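Local coordinates for protein predicted metal-dependent hydrolase of the TIM-barrel fold (Lactobacillus casei, PDB 2QPX) that is of unknown function but binds two zinc ions and is probably a metal-dependent hydrolase of the amidohydrolase family, built on a TIM barrel, at residues Leu14-Cys19 against Leu314-Ala319; Gly91-Lys96 against Leu328-Phe333; Lys96-Asp101 against Val120-Lys125. All coordinates share one frame; numbering follows the deposited sequence.

Contact 1 (Leu14-Cys19 against Leu314-Ala319); sequences LLDHHC and LFASDA. With ZN (zinc ion), chain B.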
loop_
_atom_site.group_PDB
_atom_site.type_symbol
_atom_site.label_atom_id
_atom_site.label_comp_id
_atom_site.label_asym_id
_atom_site.label_seq_id
_atom_site.Cartn_x
_atom_site.Cartn_y
_atom_site.Cartn_z
ATOM N N LEU A 14 27.270 -11.774 5.242
ATOM C CA LEU A 14 26.014 -11.306 5.882
ATOM C C LEU A 14 26.200 -11.191 7.360
ATOM O O LEU A 14 26.658 -12.137 8.006
ATOM C CB LEU A 14 24.859 -12.297 5.597
ATOM C CG LEU A 14 24.473 -12.501 4.130
ATOM C CD1 LEU A 14 23.537 -13.711 3.988
ATOM C CD2 LEU A 14 23.851 -11.212 3.510
ATOM N N LEU A 15 25.807 -10.040 7.909
ATOM C CA LEU A 15 25.700 -9.874 9.358
ATOM C C LEU A 15 24.200 -9.875 9.623
ATOM O O LEU A 15 23.509 -8.926 9.245
ATOM C CB LEU A 15 26.363 -8.582 9.828
ATOM C CG LEU A 15 26.687 -8.482 11.321
ATOM C CD1 LEU A 15 27.427 -7.157 11.662
ATOM C CD2 LEU A 15 25.435 -8.688 12.267
ATOM N N ASP A 16 23.718 -10.958 10.225
ATOM C CA ASP A 16 22.275 -11.113 10.452
ATOM C C ASP A 16 21.959 -10.394 11.763
ATOM O O ASP A 16 22.099 -10.961 12.850
ATOM C CB ASP A 16 21.887 -12.589 10.539
ATOM C CG ASP A 16 20.395 -12.834 10.358
ATOM O OD1 ASP A 16 19.599 -11.874 10.526
ATOM O OD2 ASP A 16 20.047 -14.027 10.099
ATOM N N HIS A 17 21.493 -9.150 11.633
ATOM C CA HIS A 17 21.402 -8.262 12.811
ATOM C C HIS A 17 20.194 -8.543 13.711
ATOM O O HIS A 17 20.134 -8.000 14.818
ATOM C CB HIS A 17 21.482 -6.770 12.423
ATOM C CG HIS A 17 20.160 -6.210 12.076
ATOM N ND1 HIS A 17 19.427 -5.452 12.966
ATOM C CD2 HIS A 17 19.383 -6.386 10.973
ATOM C CE1 HIS A 17 18.237 -5.225 12.434
ATOM N NE2 HIS A 17 18.183 -5.760 11.220
ATOM N N HIS A 18 19.251 -9.356 13.240
ATOM C CA HIS A 18 18.115 -9.740 14.038
ATOM C C HIS A 18 17.639 -11.131 13.661
ATOM O O HIS A 18 17.069 -11.322 12.575
ATOM C CB HIS A 18 16.957 -8.751 13.890
ATOM C CG HIS A 18 15.750 -9.195 14.647
ATOM N ND1 HIS A 18 15.595 -8.983 16.001
ATOM C CD2 HIS A 18 14.679 -9.912 14.250
ATOM C CE1 HIS A 18 14.454 -9.530 16.399
ATOM N NE2 HIS A 18 13.890 -10.121 15.361
ATOM N N CYS A 19 17.788 -12.068 14.593
ATOM C CA CYS A 19 17.356 -13.444 14.370
ATOM C C CYS A 19 17.144 -14.113 15.724
ATOM O O CYS A 19 17.156 -13.457 16.759
ATOM C CB CYS A 19 18.354 -14.172 13.447
ATOM S SG CYS A 19 20.047 -14.174 14.097
ATOM N N LEU A 314 19.057 -2.780 5.972
ATOM C CA LEU A 314 19.937 -3.838 6.514
ATOM C C LEU A 314 19.422 -5.211 6.093
ATOM O O LEU A 314 18.230 -5.410 5.911
ATOM C CB LEU A 314 19.929 -3.825 8.057
ATOM C CG LEU A 314 20.188 -2.485 8.754
ATOM C CD1 LEU A 314 20.078 -2.622 10.294
ATOM C CD2 LEU A 314 21.544 -1.898 8.344
ATOM N N PHE A 315 20.334 -6.172 5.971
ATOM C CA PHE A 315 19.949 -7.582 5.940
ATOM C C PHE A 315 19.637 -8.103 7.358
ATOM O O PHE A 315 20.414 -7.920 8.293
ATOM C CB PHE A 315 21.053 -8.488 5.391
ATOM C CG PHE A 315 20.751 -9.941 5.549
ATOM C CD1 PHE A 315 19.774 -10.542 4.771
ATOM C CD2 PHE A 315 21.373 -10.691 6.534
ATOM C CE1 PHE A 315 19.447 -11.857 4.958
ATOM C CE2 PHE A 315 21.025 -12.029 6.743
ATOM C CZ PHE A 315 20.102 -12.594 5.941
ATOM N N ALA A 316 18.502 -8.800 7.472
ATOM C CA ALA A 316 18.238 -9.710 8.568
ATOM C C ALA A 316 17.356 -10.821 8.050
ATOM O O ALA A 316 16.653 -10.652 7.066
ATOM C CB ALA A 316 17.540 -9.034 9.783
ATOM N N SER A 317 17.412 -11.973 8.718
ATOM C CA SER A 317 16.519 -13.099 8.420
ATOM C C SER A 317 15.255 -13.156 9.271
ATOM O O SER A 317 14.208 -13.628 8.822
ATOM C CB SER A 317 17.279 -14.433 8.598
ATOM O OG SER A 317 17.608 -14.652 9.963
ATOM N N ASP A 318 15.337 -12.687 10.512
ATOM C CA ASP A 318 14.307 -12.978 11.508
ATOM C C ASP A 318 14.082 -14.488 11.688
ATOM O O ASP A 318 13.012 -14.913 12.160
ATOM C CB ASP A 318 12.944 -12.257 11.237
ATOM C CG ASP A 318 12.095 -12.181 12.487
ATOM O OD1 ASP A 318 12.659 -12.073 13.579
ATOM O OD2 ASP A 318 10.853 -12.195 12.423
ATOM N N ALA A 319 15.092 -15.288 11.348
ATOM C CA ALA A 319 14.925 -16.718 11.334
ATOM C C ALA A 319 15.058 -17.320 12.739
ATOM O O ALA A 319 15.828 -16.828 13.574
ATOM C CB ALA A 319 15.964 -17.364 10.386
HETATM ZN ZN ZN B . 12.216 -11.393 15.508
HETATM O O HOH W 1 22.781 -6.472 8.312
HETATM O O HOH W 2 10.237 -11.485 14.908
#
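Asp16 and Ala316 lie opposite each other with their CA atoms 4.7 Å apart, and the backbones stay close as far as Cys19 and Asp318. Here the first strand of the TIM barrel, 14-19, meets the loop that follows its last strand, 313-314, so the contact closes the barrel. The backbones share one direct hydrogen bond, Asp318 N to His18 O (3.0 Å). The carboxylate of Asp16 adds two more. Its CG is anti to the backbone N (chi1 -163°), which puts it beside Ser317. OD2 of Asp16 takes the Ser317 hydroxyl OG on its syn lone pair at 2.5 Å. Asp16 OD1 receives Ser317 N at 2.8 Å, from 36° above the carboxylate plane. Ser317 OG also accepts from Ala319 N, an ST turn, and so is gripped twice. Leu14 CD2 sits over one face of the Phe315 ring, offset toward the rim. The His17 ring is sandwiched between Leu314 CD1 and His18 CB, each over its centre. Its nitrogens bond to Tyr368 and Asp285. His18 and Asp318 lie side by side, pointing the same way, with ring and carboxylate planes 30° apart. They share a zinc ion with His20 and the carboxylated Lys167. His18 ND1 bonds to Gln226. The zinc lies 2.1 Å from His18 NE2 and 2.1 Å from Asp318 OD1. The water on this zinc donates to Asp318 OD2 at 2.7 Å.

Contact 2 (Gly91-Lys96 against Leu328-Phe333); sequences GHFHFK and LAARQF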
loop_
_atom_site.group_PDB
_atom_site.type_symbol
_atom_site.label_atom_id
_atom_site.label_comp_id
_atom_site.label_asym_id
_atom_site.label_seq_id
_atom_site.Cartn_x
_atom_site.Cartn_y
_atom_site.Cartn_z
ATOM N N GLY A 91 27.492 -21.414 5.802
ATOM C CA GLY A 91 28.680 -21.194 4.984
ATOM C C GLY A 91 28.335 -20.895 3.546
ATOM O O GLY A 91 28.954 -20.031 2.941
ATOM N N HIS A 92 27.337 -21.579 2.977
ATOM C CA HIS A 92 26.987 -21.364 1.578
ATOM C C HIS A 92 26.629 -19.900 1.304
ATOM O O HIS A 92 27.033 -19.314 0.287
ATOM C CB HIS A 92 25.852 -22.309 1.157
ATOM C CG HIS A 92 25.378 -22.086 -0.242
ATOM N ND1 HIS A 92 25.962 -22.701 -1.334
ATOM C CD2 HIS A 92 24.388 -21.306 -0.730
ATOM C CE1 HIS A 92 25.355 -22.291 -2.435
ATOM N NE2 HIS A 92 24.403 -21.433 -2.098
ATOM N N PHE A 93 25.861 -19.316 2.231
ATOM C CA PHE A 93 25.368 -17.948 2.066
ATOM C C PHE A 93 26.319 -16.884 2.626
ATOM O O PHE A 93 26.055 -15.705 2.508
ATOM C CB PHE A 93 23.982 -17.838 2.665
ATOM C CG PHE A 93 22.970 -18.649 1.914
ATOM C CD1 PHE A 93 22.551 -18.227 0.644
ATOM C CD2 PHE A 93 22.507 -19.863 2.393
ATOM C CE1 PHE A 93 21.644 -18.998 -0.086
ATOM C CE2 PHE A 93 21.607 -20.627 1.681
ATOM C CZ PHE A 93 21.165 -20.184 0.422
ATOM N N HIS A 94 27.418 -17.319 3.246
ATOM C CA HIS A 94 28.482 -16.465 3.790
ATOM C C HIS A 94 27.967 -15.645 5.011
ATOM O O HIS A 94 28.361 -14.506 5.194
ATOM C CB HIS A 94 29.110 -15.569 2.700
ATOM C CG HIS A 94 29.870 -16.331 1.658
ATOM N ND1 HIS A 94 31.237 -16.289 1.589
ATOM C CD2 HIS A 94 29.465 -17.153 0.670
ATOM C CE1 HIS A 94 31.648 -17.064 0.594
ATOM N NE2 HIS A 94 30.593 -17.616 0.027
ATOM N N PHE A 95 27.099 -16.242 5.830
ATOM C CA PHE A 95 26.807 -15.623 7.122
ATOM C C PHE A 95 28.095 -15.509 7.929
ATOM O O PHE A 95 28.872 -16.463 8.012
ATOM C CB PHE A 95 25.809 -16.453 7.919
ATOM C CG PHE A 95 24.361 -16.351 7.481
ATOM C CD1 PHE A 95 23.874 -17.103 6.422
ATOM C CD2 PHE A 95 23.459 -15.539 8.166
ATOM C CE1 PHE A 95 22.542 -17.099 6.080
ATOM C CE2 PHE A 95 22.118 -15.540 7.814
ATOM C CZ PHE A 95 21.661 -16.278 6.771
ATOM N N LYS A 96 28.315 -14.357 8.539
ATOM C CA LYS A 96 29.499 -14.158 9.392
ATOM C C LYS A 96 29.203 -13.846 10.849
ATOM O O LYS A 96 30.088 -13.949 11.685
ATOM C CB LYS A 96 30.424 -13.088 8.803
ATOM C CG LYS A 96 31.030 -13.480 7.448
ATOM C CD LYS A 96 31.896 -14.722 7.511
ATOM C CE LYS A 96 32.433 -15.027 6.104
ATOM N NZ LYS A 96 33.339 -16.190 6.156
ATOM N N LEU A 328 16.877 -19.517 3.483
ATOM C CA LEU A 328 15.885 -18.980 2.535
ATOM C C LEU A 328 15.870 -17.449 2.526
ATOM O O LEU A 328 15.814 -16.817 1.476
ATOM C CB LEU A 328 14.486 -19.537 2.762
ATOM C CG LEU A 328 13.422 -19.169 1.716
ATOM C CD1 LEU A 328 13.853 -19.617 0.358
ATOM C CD2 LEU A 328 12.067 -19.796 2.093
ATOM N N ALA A 329 16.012 -16.853 3.709
ATOM C CA ALA A 329 16.092 -15.407 3.826
ATOM C C ALA A 329 17.270 -14.900 3.049
ATOM O O ALA A 329 17.169 -13.928 2.291
ATOM C CB ALA A 329 16.199 -14.964 5.338
ATOM N N ALA A 330 18.418 -15.527 3.276
ATOM C CA ALA A 330 19.646 -15.134 2.562
ATOM C C ALA A 330 19.521 -15.263 1.035
ATOM O O ALA A 330 19.909 -14.355 0.270
ATOM C CB ALA A 330 20.846 -15.946 3.104
ATOM N N ARG A 331 18.973 -16.373 0.597
ATOM C CA ARG A 331 18.842 -16.609 -0.837
ATOM C C ARG A 331 17.914 -15.589 -1.477
ATOM O O ARG A 331 18.262 -15.004 -2.519
ATOM C CB ARG A 331 18.349 -18.016 -1.148
ATOM C CG ARG A 331 18.292 -18.228 -2.660
ATOM C CD ARG A 331 18.205 -19.684 -3.015
ATOM N NE ARG A 331 19.485 -20.349 -2.817
ATOM C CZ ARG A 331 19.648 -21.670 -2.794
ATOM N NH1 ARG A 331 18.612 -22.479 -2.956
ATOM N NH2 ARG A 331 20.853 -22.172 -2.611
ATOM N N GLN A 332 16.764 -15.346 -0.854
ATOM C CA GLN A 332 15.799 -14.432 -1.471
ATOM C C GLN A 332 16.299 -12.993 -1.424
ATOM O O GLN A 332 16.077 -12.211 -2.357
ATOM C CB GLN A 332 14.417 -14.526 -0.818
ATOM C CG GLN A 332 13.793 -15.913 -0.917
ATOM C CD GLN A 332 13.762 -16.492 -2.311
ATOM O OE1 GLN A 332 14.660 -17.241 -2.675
ATOM N NE2 GLN A 332 12.778 -16.074 -3.135
ATOM N N PHE A 333 16.943 -12.606 -0.337
ATOM C CA PHE A 333 17.491 -11.265 -0.220
ATOM C C PHE A 333 18.646 -11.036 -1.215
ATOM O O PHE A 333 18.697 -10.015 -1.894
ATOM C CB PHE A 333 17.923 -10.999 1.215
ATOM C CG PHE A 333 18.187 -9.542 1.522
ATOM C CD1 PHE A 333 17.132 -8.676 1.827
ATOM C CD2 PHE A 333 19.452 -9.036 1.510
ATOM C CE1 PHE A 333 17.356 -7.363 2.124
ATOM C CE2 PHE A 333 19.696 -7.694 1.814
ATOM C CZ PHE A 333 18.662 -6.869 2.132
HETATM O O HOH W 3 22.534 -19.649 -3.589
#
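Phe93 reaches across to helix 323-342 and meets Ala330 and Arg331, which are neighbours in that helix. CB of Phe93 lies 3.7 Å from Ala330 CB. CG of Phe93, anti to the carbonyl carbon (chi1 -66°), touches the same methyl, Ala330 CB, at 3.6 Å. CD1 lies between the two residues, near Ala330 CB and the backbone N of Arg331. Further out, Phe93 CE1 packs on Arg331 CB at 3.6 Å. Phe93 CZ, the tip, lies 3.6 Å from Arg331 NH2. Arg331 NE lies near the plane of the phenyl ring, at its edge. The ring and guanidinium planes are 57° apart, so the two groups are not stacked flat. One face of the Phe93 ring is covered by its chain neighbour: His92 CD2 stands 3.5 Å above the ring centre.

Ala330 CB has a second aromatic partner. Phe95 CE1 meets it at 3.6 Å, so the small methyl is held by two phenyl rings. Where the contact turns polar, a water bridges His92 and Arg331. It lies 3.0 Å from His92 NE2 and accepts from Arg331 NH2 at 3.2 Å. Arg331 is modelled in two conformers, so its outer atoms describe only one of them; in this one NH1 forms a salt bridge with Glu65. Elsewhere on the helix, Leu328 and Gln332 pack on Phe346 of the second subunit.

Helix 79-92 closes with a Schellman motif in which His94, just after it, has positive phi and its N bonds back to Gly91 O. The chain then enters strand 95-101. The arrangement packs the helix after the last strand of the TIM barrel against the turn into an inner strand.

Contact 3 (Lys96-Asp101 against Val120-Lys125); sequences KELLID and VGIPVK. With EDO (1,2-ethanediol), chain D.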
loop_
_atom_site.group_PDB
_atom_site.type_symbol
_atom_site.label_atom_id
_atom_site.label_comp_id
_atom_site.label_asym_id
_atom_site.label_seq_id
_atom_site.Cartn_x
_atom_site.Cartn_y
_atom_site.Cartn_z
ATOM N N LYS A 96 28.315 -14.357 8.539
ATOM C CA LYS A 96 29.499 -14.158 9.392
ATOM C C LYS A 96 29.203 -13.846 10.849
ATOM O O LYS A 96 30.088 -13.949 11.685
ATOM C CB LYS A 96 30.424 -13.088 8.803
ATOM C CG LYS A 96 31.030 -13.480 7.448
ATOM C CD LYS A 96 31.896 -14.722 7.511
ATOM C CE LYS A 96 32.433 -15.027 6.104
ATOM N NZ LYS A 96 33.339 -16.190 6.156
ATOM N N GLU A 97 27.968 -13.470 11.190
ATOM C CA GLU A 97 27.599 -13.230 12.595
ATOM C C GLU A 97 26.083 -13.263 12.709
ATOM O O GLU A 97 25.414 -12.835 11.782
ATOM C CB GLU A 97 28.150 -11.899 13.103
ATOM C CG GLU A 97 28.043 -11.735 14.612
ATOM C CD GLU A 97 28.561 -10.442 15.135
ATOM O OE1 GLU A 97 28.518 -9.443 14.393
ATOM O OE2 GLU A 97 29.011 -10.449 16.312
ATOM N N LEU A 98 25.586 -13.749 13.847
ATOM C CA LEU A 98 24.182 -13.693 14.209
ATOM C C LEU A 98 24.005 -12.873 15.462
ATOM O O LEU A 98 24.690 -13.104 16.452
ATOM C CB LEU A 98 23.648 -15.085 14.484
ATOM C CG LEU A 98 23.843 -16.159 13.381
ATOM C CD1 LEU A 98 23.167 -17.476 13.843
ATOM C CD2 LEU A 98 23.465 -15.703 11.969
ATOM N N LEU A 99 23.048 -11.937 15.437
ATOM C CA LEU A 99 22.624 -11.240 16.648
ATOM C C LEU A 99 21.219 -11.742 16.995
ATOM O O LEU A 99 20.256 -11.449 16.289
ATOM C CB LEU A 99 22.651 -9.718 16.463
ATOM C CG LEU A 99 23.882 -9.107 15.782
ATOM C CD1 LEU A 99 23.819 -7.565 15.768
ATOM C CD2 LEU A 99 25.154 -9.602 16.452
ATOM N N ILE A 100 21.122 -12.515 18.071
ATOM C CA ILE A 100 19.915 -13.222 18.458
ATOM C C ILE A 100 19.161 -12.449 19.559
ATOM O O ILE A 100 19.709 -12.122 20.620
ATOM C CB ILE A 100 20.200 -14.636 18.958
ATOM C CG1 ILE A 100 20.627 -15.518 17.752
ATOM C CG2 ILE A 100 19.000 -15.220 19.710
ATOM C CD1 ILE A 100 20.970 -16.966 18.059
ATOM N N ASP A 101 17.901 -12.142 19.258
ATOM C CA ASP A 101 16.951 -11.621 20.237
ATOM C C ASP A 101 16.586 -12.787 21.162
ATOM O O ASP A 101 15.862 -13.710 20.780
ATOM C CB ASP A 101 15.730 -11.061 19.501
ATOM C CG ASP A 101 14.546 -10.763 20.413
ATOM O OD1 ASP A 101 14.568 -10.941 21.641
ATOM O OD2 ASP A 101 13.561 -10.355 19.793
ATOM N N VAL A 120 26.839 -23.381 14.297
ATOM C CA VAL A 120 26.701 -22.664 13.035
ATOM C C VAL A 120 28.051 -22.240 12.451
ATOM O O VAL A 120 28.135 -21.915 11.276
ATOM C CB VAL A 120 25.695 -21.477 13.176
ATOM C CG1 VAL A 120 24.311 -21.992 13.629
ATOM C CG2 VAL A 120 26.207 -20.373 14.102
ATOM N N GLY A 121 29.081 -22.189 13.299
ATOM C CA GLY A 121 30.444 -21.893 12.876
ATOM C C GLY A 121 30.861 -20.432 12.804
ATOM O O GLY A 121 31.909 -20.105 12.202
ATOM N N ILE A 122 30.060 -19.557 13.422
ATOM C CA ILE A 122 30.283 -18.123 13.382
ATOM C C ILE A 122 29.886 -17.545 14.732
ATOM O O ILE A 122 29.141 -18.165 15.475
ATOM C CB ILE A 122 29.493 -17.447 12.214
ATOM C CG1 ILE A 122 27.998 -17.777 12.272
ATOM C CG2 ILE A 122 30.099 -17.846 10.822
ATOM C CD1 ILE A 122 27.125 -17.018 11.268
ATOM N N PRO A 123 30.378 -16.336 15.038
ATOM C CA PRO A 123 29.994 -15.716 16.306
ATOM C C PRO A 123 28.507 -15.383 16.422
ATOM O O PRO A 123 27.849 -15.051 15.426
ATOM C CB PRO A 123 30.843 -14.452 16.358
ATOM C CG PRO A 123 31.287 -14.214 14.957
ATOM C CD PRO A 123 31.395 -15.558 14.317
ATOM N N VAL A 124 28.015 -15.450 17.657
ATOM C CA VAL A 124 26.599 -15.246 17.986
ATOM C C VAL A 124 26.554 -14.366 19.234
ATOM O O VAL A 124 27.206 -14.688 20.238
ATOM C CB VAL A 124 25.876 -16.596 18.265
ATOM C CG1 VAL A 124 24.403 -16.383 18.676
ATOM C CG2 VAL A 124 26.001 -17.532 17.039
ATOM N N LYS A 125 25.846 -13.242 19.153
ATOM C CA LYS A 125 25.702 -12.317 20.277
ATOM C C LYS A 125 24.218 -12.093 20.577
ATOM O O LYS A 125 23.340 -12.410 19.761
ATOM C CB LYS A 125 26.378 -10.998 19.990
ATOM C CG LYS A 125 27.823 -11.176 19.469
ATOM C CD LYS A 125 28.844 -10.514 20.247
ATOM C CE LYS A 125 30.237 -10.770 19.652
ATOM N NZ LYS A 125 31.095 -9.503 19.675
HETATM C C1 EDO D . 28.853 -16.886 21.579
HETATM O O1 EDO D . 28.792 -15.550 22.130
HETATM C C2 EDO D . 30.166 -17.042 20.835
HETATM O O2 EDO D . 30.233 -16.211 19.668
#
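Leu98 and Val124 pair in parallel, as do Leu99 and Lys125. Three backbone hydrogen bonds fix the register: Leu98 N to Pro123 O (3.1 Å), Lys125 N to Leu98 O (2.9 Å) and Ile100 N to Lys125 O (2.8 Å). CA-H...O contacts from Glu97, Val124 and Leu99 lie between them. An ethanediol, probably from the crystallisation liquor, accepts from Val124 N through O2 and gives a hydrogen bond from O1 to Val124 O.

Apolar contacts gather on the face of Leu98 and Val124. Ile100 CD1 meets Val124 CG1 at 3.5 Å. Leu98 CD2 packs on Ile122 CD1 at 4.0 Å.

Among the polar side chains, Glu97 CG is anti to the backbone N (chi1 -168°), which brings it within 3.4 Å of Pro123 O. Glu97 OE2 lies 3.5 Å from Lys125 CG. Lys125 NZ is beyond salt-bridge range of Glu97 and instead pairs with Glu373. An alanine in place of Glu97 would probably open a gap beside Pro123 and leave the Lys125 methylenes without the carboxylate they lie against.

This is the parallel strand pair of a beta-alpha-beta unit, strand 95-101, helix 113-120 and strand 124-127, in the barrel wall.

In the fold
Strand 95-101 lies between strand 14-19 of contact 1 and strand 124-127 of contact 3; the centres of the two contacts are 10 Å apart. Probable hydrogen bonds Leu14 O to Lys96 N (2.8 Å) and Cys19 O to Asp101 N (2.9 Å) tie the first two strands together. Contact 2 shares Lys96 with contact 3, and its Ala329 CB packs on Ser317 CB of contact 1 at 3.5 Å. The zinc site belongs to contact 1. In contact 3 the Ile100 side chain is about 9 Å from a zinc, while Asp101 bonds to the carboxylated Lys167. In contact 2 the Phe95 side chain is about 13 Å from a zinc.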